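Local coordinates for protein LRA-12 (PDB 5AEB) that probably hydrolyses beta-lactam antibiotics, carbapenems among them, as a class B3 metallo-beta-lactamase with two zinc ions in its active site, at residues V52-A57 with L61-N66; T82-Y87 with V224-S229; E95-T100 with E132-D137; P159-G164 with I183-T188. All coordinates share one frame; numbering follows the deposited sequence.

Contact 1: residues V52-A57 with L61-N66; sequences VNTGLA and LQIKNN
Ile63 meets Thr54 and Gly55 through one methyl group, and the contact between the two segments is apolar. Ile63 CD1 lies 3.8 Å from Thr54 CB and just as far from Thr54 CA, and Gly55 N follows at 4.0 Å from the same carbon. The methyl therefore rests against the Thr54 backbone and the root of its side chain, short of the hydroxyl. On the helix, CG1 of Ile63 stands opposite the carbonyl carbon (chi1 -68°) and carries CD1 out to the loop. Only 78 Å² is buried between the segments, yet all three touching residues are buried. Strand 48-52, this loop and helix 60-69 open a beta-alpha-beta crossover that returns in the neighbouring parallel strand 77-81, part of the mixed sheet of one half of the metallo-beta-lactamase fold. Helix 93-100 packs against both residues: CD1 of Ile96 touches Thr54 CG2 and Ile63 CD1.

Polar groups work along the loop itself. Thr54 OG1 donates to Gly55 O at 3.0 Å, a bent bond (127° at the carbonyl oxygen) with the hydroxyl tilted 28° from the carbonyl plane. Thr54 OG1 in turn accepts from Ala92 N, so the hydroxyl is used both ways and its rotation is fixed. Beside it, Asn53 OD1 takes hydrogen bonds from Thr82 OG1 and Thr83 N, and the Thr54 backbone bonds to that of His89, a zinc ligand whose side chain is about 6 Å from that of Thr54 at the nearest atoms.

Contact 2: residues T82-Y87 with V224-S229; sequences TTQAHY and VASHAS. With ZN (zinc ion), chain D; ZN (zinc ion), chain C.
Thr83 and Ser226 mark the closest backbone approach, 7.1 Å between their CA atoms, where the loop after strand 77-81 faces the chain leaving strand 222-225. Their hydroxyls bridge this distance: Thr83 OG1 and Ser226 OG form a short hydrogen bond of 2.6 Å, and either may be the donor. With chi1 of 53°, Thr83 holds OG1 between its backbone N and carbonyl carbon, while CG2 lies opposite the carbonyl carbon, beside the backbone N.

Next to it Gln84 extends beyond CG and brings its amide past Ser226, with NE2 3.7 Å from Ser226 CB. The two ends of the amide have different tasks. Gln84 OE1 binds the first zinc ion at 1.8 Å, and Gln84 NE2 donates to water 1, a ligand of the second zinc ion, at 3.2 Å. His86 ND1 is a further ligand of the first zinc at 1.9 Å. His227 NE2 binds the second zinc at 2.0 Å, and water 2, in plane at the edge of the His227 ring, bridges the two metals. His161 completes the first site, Asp88 and His89 the second. Gln84 thus opens a Gln-x-His-x-Asp-His motif, with glutamine where most of the family has histidine. Asp37, in the second shell, accepts from His227 ND1, which would restrain the rotation of that ring.

Around this centre, helix 87-90 lends His89 to touch Gln84 and Ser226, Thr83 packs on Ile183 of strand 178-184, and strand 222-225 forms an outer edge of the five-stranded sheet.

Contact 3: residues E95-T100 with E132-D137; sequences EIKKIT and EPIIAD
Lys97 carries the whole span to Ile134, Ile135 and Asp137. From CB, which already points across from helix 93-100, CG is placed opposite the backbone N (chi1 -171°), and the remaining torsions keep the chain extended like a rod. Lys97 CD passes Ile134 at an oblique angle and touches its CG2 at 3.7 Å. Closer to the tip, Lys97 CE is 3.1 Å from Asp137 OD2, nearer than the ammonium is, so the carboxylate lies beside the last carbon as well as beside the charge. NZ then ends between two oxygens. Lys97 NZ donates to Ile135 O at 3.1 Å, nearly in line with the carbonyl bond (162° at the oxygen), and forms a salt bridge with Asp137 OD2 at 3.3 Å.

Asp137 reaches in from the opposite direction, and its OD2 also accepts from Leu104 N of strand 103-107, which ties the carboxylate to the seven-stranded sheet. The loop 132-137 leads into strand 138-140, at one margin of that sheet. Its Ile134 leans on Leu104, while Lys97 also touches Leu80 of strand 77-81.

The chemistry is that of a charged tip on a greasy stem: a methylene packs on Ile134, and the ammonium is shared between a neutral carbonyl and a carboxylate that would favour its positive charge.

Contact 4: residues P159-G164 with I183-T188; sequences PGHTKG and IANMPT. With ZN (zinc ion), chain D.
The imidazole of His161 has Thr188 O in its plane, at the ND1 edge; ND1 donates to this carbonyl in a weak hydrogen bond of 3.3 Å with an N-H...O angle of 157°. Thr188 OG1 also approaches, obliquely to the ring, 2.9 Å from ND1. The amide of Asn185 crosses the histidine side chain at about a right angle, its plane turned 64° from the ring and lying near CB and CG. The ring of His86 meets the imidazole on the metal side at a steep angle.

Holding CG opposite the backbone N (chi1 -173°), His161 lies alongside Thr188 and sends NE2 to the first zinc ion at 1.8 Å. Gln84, His86 and a water that bridges to the second zinc complete this metal. Pro159 to Gly164 reads Pro-Gly-His-Thr-Lys-Gly, the zinc-ligand loop of the metallo-beta-lactamase superfamily, here between strands 151-157 and 166-173. Zinc at NE2 and the weak bond at ND1 together limit the turning of the His161 ring, and Thr188 O, which also accepts from Tyr208 OH, acts as a second-shell group.

Gly160 has backbone angles suited to glycine, and its N bonds Thr162 O at 2.7 Å. Facing this loop, in the chain that follows strand 178-184, Pro187 centres an inverse gamma turn closed by Thr188 N to Met186 O at 2.8 Å. This turn is backed by Leu261 of helix 251-267.

In the fold
From the N terminus, contact 1 closes first, a short loop from the end of strand 48-52 to helix 60-69, before contact 2 opens. Contact 2 makes the long closure, joining the loop after strand 77-81 to the exit of strand 222-225 and so one sheet to the other. Inside its span lie, one after the other, contact 3, which fastens helix 93-100 to the approach of strand 138-140, and contact 4, which joins the loop before strand 166-173 to the end of strand 178-184. None of them cross. Contacts 2 and 4 share a zinc ion and a water, and their strands are neighbours; Ile96 links contacts 1 and 3, and Asn53 links contacts 1 and 2.

Contact 1: residues V52-A57 with L61-N66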
loop_
_atom_site.group_PDB
_atom_site.type_symbol
_atom_site.label_atom_id
_atom_site.label_comp_id
_atom_site.label_asym_id
_atom_site.label_seq_id
_atom_site.Cartn_x
_atom_site.Cartn_y
_atom_site.Cartn_z
ATOM N N VAL A 52 6.882 2.636 0.568
ATOM C CA VAL A 52 5.441 2.549 0.252
ATOM C C VAL A 52 4.741 2.055 1.508
ATOM O O VAL A 52 5.070 0.960 2.007
ATOM C CB VAL A 52 5.156 1.571 -0.912
ATOM C CG1 VAL A 52 3.663 1.529 -1.233
ATOM C CG2 VAL A 52 5.974 1.912 -2.169
ATOM N N ASN A 53 3.841 2.879 2.056
ATOM C CA ASN A 53 3.121 2.603 3.306
ATOM C C ASN A 53 3.919 2.662 4.582
ATOM O O ASN A 53 5.119 2.461 4.578
ATOM C CB ASN A 53 2.357 1.258 3.256
ATOM C CG ASN A 53 1.324 1.215 2.140
ATOM O OD1 ASN A 53 0.805 2.272 1.689
ATOM N ND2 ASN A 53 1.007 0.020 1.683
ATOM N N THR A 54 3.230 2.924 5.685
ATOM C CA THR A 54 3.741 2.598 7.031
ATOM C C THR A 54 2.743 1.619 7.693
ATOM O O THR A 54 1.839 1.105 7.037
ATOM C CB THR A 54 3.887 3.861 7.923
ATOM O OG1 THR A 54 2.582 4.333 8.297
ATOM C CG2 THR A 54 4.605 4.953 7.186
ATOM N N GLY A 55 2.949 1.307 8.967
ATOM C CA GLY A 55 1.948 0.548 9.719
ATOM C C GLY A 55 1.167 1.540 10.562
ATOM O O GLY A 55 0.891 2.656 10.095
ATOM N N LEU A 56 0.829 1.140 11.796
ATOM C CA LEU A 56 0.143 2.032 12.744
ATOM C C LEU A 56 1.076 3.133 13.262
ATOM O O LEU A 56 2.257 3.136 12.950
ATOM C CB LEU A 56 -0.412 1.222 13.927
ATOM C CG LEU A 56 -1.268 0.021 13.521
ATOM C CD1 LEU A 56 -1.335 -1.037 14.626
ATOM C CD2 LEU A 56 -2.655 0.493 13.094
ATOM N N ALA A 57 0.547 4.035 14.097
ATOM C CA ALA A 57 1.365 5.110 14.676
ATOM C C ALA A 57 2.731 4.651 15.247
ATOM O O ALA A 57 3.756 5.268 14.924
ATOM C CB ALA A 57 0.571 5.939 15.687
ATOM N N LEU A 61 9.375 3.063 14.516
ATOM C CA LEU A 61 10.591 2.380 15.021
ATOM C C LEU A 61 10.988 1.136 14.198
ATOM O O LEU A 61 12.136 1.018 13.762
ATOM C CB LEU A 61 10.454 2.022 16.504
ATOM C CG LEU A 61 11.560 1.194 17.204
ATOM C CD1 LEU A 61 12.962 1.818 17.030
ATOM C CD2 LEU A 61 11.204 0.996 18.686
ATOM N N GLN A 62 10.033 0.223 13.985
ATOM C CA GLN A 62 10.290 -1.007 13.243
ATOM C C GLN A 62 10.749 -0.714 11.828
ATOM O O GLN A 62 11.638 -1.372 11.334
ATOM C CB GLN A 62 9.010 -1.834 13.120
ATOM C CG GLN A 62 8.671 -2.699 14.299
ATOM C CD GLN A 62 7.308 -3.319 14.091
ATOM O OE1 GLN A 62 7.111 -4.089 13.143
ATOM N NE2 GLN A 62 6.345 -2.950 14.932
ATOM N N ILE A 63 10.074 0.219 11.166
ATOM C CA ILE A 63 10.410 0.616 9.795
ATOM C C ILE A 63 11.863 1.119 9.669
ATOM O O ILE A 63 12.628 0.611 8.834
ATOM C CB ILE A 63 9.389 1.646 9.243
ATOM C CG1 ILE A 63 8.040 0.965 9.062
ATOM C CG2 ILE A 63 9.873 2.245 7.914
ATOM C CD1 ILE A 63 6.852 1.902 9.156
ATOM N N LYS A 64 12.239 2.070 10.534
ATOM C CA LYS A 64 13.611 2.581 10.573
ATOM C C LYS A 64 14.589 1.429 10.811
ATOM O O LYS A 64 15.621 1.359 10.141
ATOM C CB LYS A 64 13.815 3.660 11.654
ATOM C CG LYS A 64 12.741 4.749 11.710
ATOM C CD LYS A 64 13.254 6.173 11.968
ATOM C CE LYS A 64 14.078 6.384 13.228
ATOM N NZ LYS A 64 13.339 7.138 14.277
ATOM N N ASN A 65 14.247 0.530 11.739
ATOM C CA ASN A 65 15.112 -0.607 12.087
ATOM C C ASN A 65 15.248 -1.573 10.922
ATOM O O ASN A 65 16.356 -2.044 10.633
ATOM C CB ASN A 65 14.569 -1.379 13.289
ATOM C CG ASN A 65 14.803 -0.666 14.605
ATOM O OD1 ASN A 65 15.629 0.256 14.708
ATOM N ND2 ASN A 65 14.061 -1.083 15.630
ATOM N N ASN A 66 14.110 -1.887 10.284
ATOM C CA ASN A 66 14.081 -2.788 9.133
ATOM C C ASN A 66 14.949 -2.291 7.992
ATOM O O ASN A 66 15.697 -3.055 7.401
ATOM C CB ASN A 66 12.643 -3.025 8.647
ATOM C CG ASN A 66 11.814 -3.809 9.632
ATOM O OD1 ASN A 66 12.352 -4.421 10.553
ATOM N ND2 ASN A 66 10.490 -3.796 9.451
#

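Contact 2: residues T82-Y87 with V224-S229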
loop_
_atom_site.group_PDB
_atom_site.type_symbol
_atom_site.label_atom_id
_atom_site.label_comp_id
_atom_site.label_asym_id
_atom_site.label_seq_id
_atom_site.Cartn_x
_atom_site.Cartn_y
_atom_site.Cartn_z
ATOM N N THR A 82 1.751 5.836 -0.711
ATOM C CA THR A 82 0.809 4.951 -0.050
ATOM C C THR A 82 -0.189 4.392 -1.045
ATOM O O THR A 82 -0.515 5.049 -2.025
ATOM C CB THR A 82 0.052 5.622 1.141
ATOM O OG1 THR A 82 -0.807 4.659 1.809
ATOM C CG2 THR A 82 -0.829 6.806 0.653
ATOM N N THR A 83 -0.689 3.190 -0.781
ATOM C CA THR A 83 -1.746 2.614 -1.610
ATOM C C THR A 83 -3.173 3.025 -1.187
ATOM O O THR A 83 -4.159 2.676 -1.875
ATOM C CB THR A 83 -1.634 1.095 -1.581
ATOM O OG1 THR A 83 -1.605 0.671 -0.207
ATOM C CG2 THR A 83 -0.308 0.665 -2.285
ATOM N N GLN A 84 -3.296 3.780 -0.091
ATOM C CA GLN A 84 -4.535 3.747 0.652
ATOM C C GLN A 84 -4.475 4.710 1.830
ATOM O O GLN A 84 -3.667 4.485 2.736
ATOM C CB GLN A 84 -4.596 2.321 1.298
ATOM C CG GLN A 84 -5.899 1.673 1.235
ATOM C CD GLN A 84 -6.005 0.557 2.224
ATOM O OE1 GLN A 84 -6.506 0.776 3.355
ATOM N NE2 GLN A 84 -5.569 -0.679 1.807
ATOM N N ALA A 85 -5.398 5.668 1.925
ATOM C CA ALA A 85 -5.348 6.573 3.082
ATOM C C ALA A 85 -6.161 6.089 4.294
ATOM O O ALA A 85 -7.205 6.657 4.636
ATOM C CB ALA A 85 -5.746 7.991 2.686
ATOM N N HIS A 86 -5.696 5.009 4.917
ATOM C CA HIS A 86 -6.275 4.510 6.148
ATOM C C HIS A 86 -5.187 4.445 7.158
ATOM O O HIS A 86 -4.037 4.248 6.802
ATOM C CB HIS A 86 -6.862 3.106 5.987
ATOM C CG HIS A 86 -8.260 3.074 5.416
ATOM N ND1 HIS A 86 -8.779 1.967 4.832
ATOM C CD2 HIS A 86 -9.247 4.057 5.346
ATOM C CE1 HIS A 86 -10.029 2.248 4.400
ATOM N NE2 HIS A 86 -10.318 3.519 4.739
ATOM N N TYR A 87 -5.573 4.535 8.430
ATOM C CA TYR A 87 -4.619 4.620 9.539
ATOM C C TYR A 87 -3.686 3.424 9.649
ATOM O O TYR A 87 -2.586 3.572 10.174
ATOM C CB TYR A 87 -5.337 4.841 10.883
ATOM C CG TYR A 87 -6.042 3.615 11.427
ATOM C CD1 TYR A 87 -7.338 3.290 11.015
ATOM C CD2 TYR A 87 -5.402 2.758 12.328
ATOM C CE1 TYR A 87 -7.989 2.158 11.502
ATOM C CE2 TYR A 87 -6.041 1.627 12.827
ATOM C CZ TYR A 87 -7.330 1.327 12.421
ATOM O OH TYR A 87 -7.964 0.183 12.919
ATOM N N VAL A 224 2.073 -7.974 -4.946
ATOM C CA VAL A 224 2.024 -7.924 -3.498
ATOM C C VAL A 224 0.851 -7.028 -3.127
ATOM O O VAL A 224 0.250 -6.388 -4.008
ATOM C CB VAL A 224 3.345 -7.394 -2.893
ATOM C CG1 VAL A 224 4.507 -8.333 -3.217
ATOM C CG2 VAL A 224 3.611 -5.994 -3.426
ATOM N N ALA A 225 0.523 -6.950 -1.839
ATOM C CA ALA A 225 -0.671 -6.203 -1.444
ATOM C C ALA A 225 -0.431 -5.369 -0.188
ATOM O O ALA A 225 0.669 -5.382 0.365
ATOM C CB ALA A 225 -1.873 -7.144 -1.300
ATOM N N SER A 226 -1.443 -4.618 0.236
ATOM C CA SER A 226 -1.328 -3.757 1.397
ATOM C C SER A 226 -1.273 -4.538 2.730
ATOM O O SER A 226 -0.704 -4.063 3.699
ATOM C CB SER A 226 -2.474 -2.754 1.406
ATOM O OG SER A 226 -2.243 -1.757 0.383
ATOM N N HIS A 227 -1.861 -5.727 2.757
ATOM C CA HIS A 227 -1.774 -6.618 3.931
ATOM C C HIS A 227 -1.090 -7.899 3.532
ATOM O O HIS A 227 -1.396 -8.448 2.472
ATOM C CB HIS A 227 -3.171 -6.918 4.502
ATOM C CG HIS A 227 -3.801 -5.743 5.219
ATOM N ND1 HIS A 227 -3.812 -5.627 6.567
ATOM C CD2 HIS A 227 -4.472 -4.630 4.725
ATOM C CE1 HIS A 227 -4.402 -4.445 6.905
ATOM N NE2 HIS A 227 -4.825 -3.855 5.782
ATOM N N ALA A 228 -0.196 -8.420 4.386
ATOM C CA ALA A 228 0.523 -9.644 4.059
ATOM C C ALA A 228 -0.467 -10.774 3.763
ATOM O O ALA A 228 -0.291 -11.526 2.803
ATOM C CB ALA A 228 1.491 -10.035 5.158
ATOM N N SER A 229 -1.531 -10.854 4.554
ATOM C CA SER A 229 -2.471 -11.938 4.413
ATOM C C SER A 229 -3.123 -11.908 3.031
ATOM O O SER A 229 -3.435 -12.964 2.504
ATOM C CB SER A 229 -3.521 -11.930 5.532
ATOM O OG SER A 229 -4.261 -10.717 5.507
HETATM ZN ZN ZN D . -8.023 0.311 4.224
HETATM ZN ZN ZN C . -5.556 -1.984 5.484
HETATM O O HOH W 1 -6.727 -2.603 4.142
HETATM O O HOH W 2 -7.022 -0.735 5.417
#

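Contact 3: residues E95-T100 with E132-D137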
loop_
_atom_site.group_PDB
_atom_site.type_symbol
_atom_site.label_atom_id
_atom_site.label_comp_id
_atom_site.label_asym_id
_atom_site.label_seq_id
_atom_site.Cartn_x
_atom_site.Cartn_y
_atom_site.Cartn_z
ATOM N N GLU A 95 5.343 11.056 10.717
ATOM C CA GLU A 95 6.598 10.941 11.434
ATOM C C GLU A 95 7.774 10.595 10.510
ATOM O O GLU A 95 8.871 11.169 10.631
ATOM C CB GLU A 95 6.461 9.899 12.506
ATOM C CG GLU A 95 7.771 9.558 13.186
ATOM C CD GLU A 95 7.572 8.831 14.506
ATOM O OE1 GLU A 95 6.406 8.494 14.853
ATOM O OE2 GLU A 95 8.599 8.597 15.201
ATOM N N ILE A 96 7.549 9.663 9.583
ATOM C CA ILE A 96 8.610 9.273 8.676
ATOM C C ILE A 96 8.918 10.417 7.721
ATOM O O ILE A 96 10.076 10.645 7.367
ATOM C CB ILE A 96 8.307 7.927 7.981
ATOM C CG1 ILE A 96 8.638 6.816 8.971
ATOM C CG2 ILE A 96 9.146 7.706 6.729
ATOM C CD1 ILE A 96 7.726 5.626 8.810
ATOM N N LYS A 97 7.902 11.174 7.354
ATOM C CA LYS A 97 8.132 12.276 6.465
ATOM C C LYS A 97 8.906 13.357 7.193
ATOM O O LYS A 97 9.779 14.025 6.591
ATOM C CB LYS A 97 6.815 12.843 5.932
ATOM C CG LYS A 97 7.037 13.857 4.833
ATOM C CD LYS A 97 5.755 14.575 4.445
ATOM C CE LYS A 97 6.074 15.623 3.412
ATOM N NZ LYS A 97 5.053 16.695 3.479
ATOM N N LYS A 98 8.577 13.557 8.476
ATOM C CA LYS A 98 9.266 14.581 9.255
ATOM C C LYS A 98 10.742 14.305 9.330
ATOM O O LYS A 98 11.560 15.189 9.076
ATOM C CB LYS A 98 8.680 14.696 10.663
ATOM C CG LYS A 98 7.497 15.636 10.685
ATOM C CD LYS A 98 6.722 15.320 11.955
ATOM C CE LYS A 98 5.773 16.421 12.264
ATOM N NZ LYS A 98 6.587 17.383 13.012
ATOM N N ILE A 99 11.064 13.060 9.659
ATOM C CA ILE A 99 12.432 12.627 9.914
ATOM C C ILE A 99 13.270 12.545 8.632
ATOM O O ILE A 99 14.414 12.961 8.616
ATOM C CB ILE A 99 12.459 11.241 10.633
ATOM C CG1 ILE A 99 11.931 11.388 12.058
ATOM C CG2 ILE A 99 13.874 10.669 10.634
ATOM C CD1 ILE A 99 11.512 10.082 12.703
ATOM N N THR A 100 12.686 12.049 7.560
ATOM C CA THR A 100 13.419 11.862 6.305
ATOM C C THR A 100 13.459 13.112 5.458
ATOM O O THR A 100 14.374 13.283 4.677
ATOM C CB THR A 100 12.772 10.746 5.434
ATOM O OG1 THR A 100 11.373 11.031 5.243
ATOM C CG2 THR A 100 12.926 9.384 6.096
ATOM N N GLU A 132 -2.081 10.901 12.169
ATOM C CA GLU A 132 -1.504 12.265 12.023
ATOM C C GLU A 132 -1.641 12.753 10.576
ATOM O O GLU A 132 -1.172 12.078 9.654
ATOM C CB GLU A 132 -0.034 12.314 12.480
ATOM C CG GLU A 132 0.622 13.716 12.463
ATOM C CD GLU A 132 0.039 14.672 13.504
ATOM O OE1 GLU A 132 -0.375 14.231 14.599
ATOM O OE2 GLU A 132 -0.032 15.887 13.206
ATOM N N PRO A 133 -2.324 13.897 10.370
ATOM C CA PRO A 133 -2.437 14.489 9.032
ATOM C C PRO A 133 -1.082 14.593 8.313
ATOM O O PRO A 133 -0.068 14.836 8.936
ATOM C CB PRO A 133 -2.958 15.898 9.314
ATOM C CG PRO A 133 -3.766 15.729 10.561
ATOM C CD PRO A 133 -3.050 14.685 11.380
ATOM N N ILE A 134 -1.091 14.390 7.005
ATOM C CA ILE A 134 0.071 14.637 6.171
ATOM C C ILE A 134 -0.396 15.386 4.922
ATOM O O ILE A 134 -1.490 15.133 4.394
ATOM C CB ILE A 134 0.822 13.368 5.685
ATOM C CG1 ILE A 134 0.656 12.159 6.592
ATOM C CG2 ILE A 134 2.302 13.701 5.605
ATOM C CD1 ILE A 134 -0.555 11.322 6.237
ATOM N N ILE A 135 0.447 16.273 4.435
ATOM C CA ILE A 135 0.142 16.991 3.184
ATOM C C ILE A 135 1.055 16.469 2.074
ATOM O O ILE A 135 2.284 16.480 2.216
ATOM C CB ILE A 135 0.315 18.502 3.372
ATOM C CG1 ILE A 135 -0.722 19.000 4.377
ATOM C CG2 ILE A 135 0.248 19.264 2.032
ATOM C CD1 ILE A 135 -0.305 20.283 5.072
ATOM N N ALA A 136 0.467 16.012 0.975
ATOM C CA ALA A 136 1.278 15.529 -0.130
ATOM C C ALA A 136 2.003 16.685 -0.877
ATOM O O ALA A 136 1.446 17.750 -1.101
ATOM C CB ALA A 136 0.437 14.709 -1.075
ATOM N N ASP A 137 3.261 16.446 -1.218
ATOM C CA ASP A 137 4.011 17.333 -2.043
ATOM C C ASP A 137 3.628 17.137 -3.511
ATOM O O ASP A 137 3.738 18.062 -4.283
ATOM C CB ASP A 137 5.507 17.103 -1.827
ATOM C CG ASP A 137 5.906 17.246 -0.364
ATOM O OD1 ASP A 137 6.094 18.374 0.077
ATOM O OD2 ASP A 137 6.020 16.258 0.354
#

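Contact 4: residues P159-G164 with I183-T188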
loop_
_atom_site.group_PDB
_atom_site.type_symbol
_atom_site.label_atom_id
_atom_site.label_comp_id
_atom_site.label_asym_id
_atom_site.label_seq_id
_atom_site.Cartn_x
_atom_site.Cartn_y
_atom_site.Cartn_z
ATOM N N PRO A 159 -9.827 3.268 -7.221
ATOM C CA PRO A 159 -10.669 3.728 -6.123
ATOM C C PRO A 159 -11.671 2.716 -5.612
ATOM O O PRO A 159 -11.978 1.717 -6.282
ATOM C CB PRO A 159 -11.387 4.964 -6.721
ATOM C CG PRO A 159 -11.510 4.612 -8.164
ATOM C CD PRO A 159 -10.171 3.977 -8.478
ATOM N N GLY A 160 -12.170 2.982 -4.417
ATOM C CA GLY A 160 -13.307 2.240 -3.877
ATOM C C GLY A 160 -13.038 1.966 -2.429
ATOM O O GLY A 160 -13.774 2.444 -1.576
ATOM N N HIS A 161 -11.980 1.191 -2.157
ATOM C CA HIS A 161 -11.501 0.996 -0.776
ATOM C C HIS A 161 -11.357 2.352 -0.117
ATOM O O HIS A 161 -11.844 2.551 1.014
ATOM C CB HIS A 161 -10.191 0.232 -0.702
ATOM C CG HIS A 161 -9.764 -0.120 0.729
ATOM N ND1 HIS A 161 -10.241 -1.187 1.386
ATOM C CD2 HIS A 161 -8.889 0.521 1.613
ATOM C CE1 HIS A 161 -9.715 -1.238 2.617
ATOM N NE2 HIS A 161 -8.872 -0.193 2.757
ATOM N N THR A 162 -10.675 3.276 -0.808
ATOM C CA THR A 162 -10.702 4.681 -0.460
ATOM C C THR A 162 -10.997 5.435 -1.754
ATOM O O THR A 162 -10.952 4.854 -2.854
ATOM C CB THR A 162 -9.417 5.203 0.267
ATOM O OG1 THR A 162 -8.271 5.132 -0.602
ATOM C CG2 THR A 162 -9.148 4.432 1.503
ATOM N N LYS A 163 -11.333 6.713 -1.637
ATOM C CA LYS A 163 -11.597 7.507 -2.841
ATOM C C LYS A 163 -10.324 7.618 -3.721
ATOM O O LYS A 163 -10.433 7.838 -4.917
ATOM C CB LYS A 163 -12.121 8.892 -2.476
ATOM C CG LYS A 163 -13.386 8.864 -1.636
ATOM C CD LYS A 163 -13.943 10.272 -1.452
ATOM C CE LYS A 163 -15.057 10.269 -0.402
ATOM N NZ LYS A 163 -16.157 11.191 -0.812
ATOM N N GLY A 164 -9.138 7.504 -3.112
ATOM C CA GLY A 164 -7.886 7.581 -3.854
ATOM C C GLY A 164 -7.008 6.343 -3.725
ATOM O O GLY A 164 -5.801 6.420 -3.925
ATOM N N ILE A 183 2.301 -3.609 -6.944
ATOM C CA ILE A 183 1.996 -3.415 -5.532
ATOM C C ILE A 183 0.531 -3.053 -5.549
ATOM O O ILE A 183 0.185 -1.935 -5.909
ATOM C CB ILE A 183 2.818 -2.291 -4.903
ATOM C CG1 ILE A 183 4.328 -2.622 -4.992
ATOM C CG2 ILE A 183 2.341 -2.037 -3.471
ATOM C CD1 ILE A 183 5.221 -1.496 -4.519
ATOM N N ALA A 184 -0.336 -4.019 -5.225
ATOM C CA ALA A 184 -1.769 -3.825 -5.468
ATOM C C ALA A 184 -2.483 -3.406 -4.218
ATOM O O ALA A 184 -2.222 -3.934 -3.104
ATOM C CB ALA A 184 -2.421 -5.094 -6.019
ATOM N N ASN A 185 -3.406 -2.461 -4.383
ATOM C CA ASN A 185 -4.373 -2.282 -3.332
ATOM C C ASN A 185 -5.641 -3.078 -3.662
ATOM O O ASN A 185 -6.406 -2.681 -4.532
ATOM C CB ASN A 185 -4.692 -0.828 -3.073
ATOM C CG ASN A 185 -5.346 -0.658 -1.728
ATOM O OD1 ASN A 185 -6.585 -0.549 -1.639
ATOM N ND2 ASN A 185 -4.544 -0.792 -0.668
ATOM N N MET A 186 -5.861 -4.195 -2.977
ATOM C CA MET A 186 -7.032 -5.071 -3.278
ATOM C C MET A 186 -8.350 -4.313 -2.961
ATOM O O MET A 186 -8.440 -3.648 -1.926
ATOM C CB MET A 186 -6.949 -6.402 -2.504
ATOM C CG MET A 186 -5.623 -7.161 -2.712
ATOM S SD MET A 186 -5.176 -7.271 -4.454
ATOM C CE MET A 186 -6.237 -8.611 -5.003
ATOM N N PRO A 187 -9.363 -4.408 -3.847
ATOM C CA PRO A 187 -10.629 -3.680 -3.646
ATOM C C PRO A 187 -11.541 -4.362 -2.633
ATOM O O PRO A 187 -12.593 -4.874 -2.980
ATOM C CB PRO A 187 -11.258 -3.694 -5.042
ATOM C CG PRO A 187 -10.755 -4.982 -5.632
ATOM C CD PRO A 187 -9.349 -5.134 -5.138
ATOM N N THR A 188 -11.121 -4.381 -1.383
ATOM C CA THR A 188 -11.947 -4.888 -0.340
ATOM C C THR A 188 -12.964 -3.793 -0.004
ATOM O O THR A 188 -12.731 -2.611 -0.288
ATOM C CB THR A 188 -11.091 -5.272 0.877
ATOM O OG1 THR A 188 -10.351 -4.123 1.322
ATOM C CG2 THR A 188 -10.094 -6.430 0.504
HETATM ZN ZN ZN D . -8.023 0.311 4.224
HETATM O O HOH W 2 -7.022 -0.735 5.417
#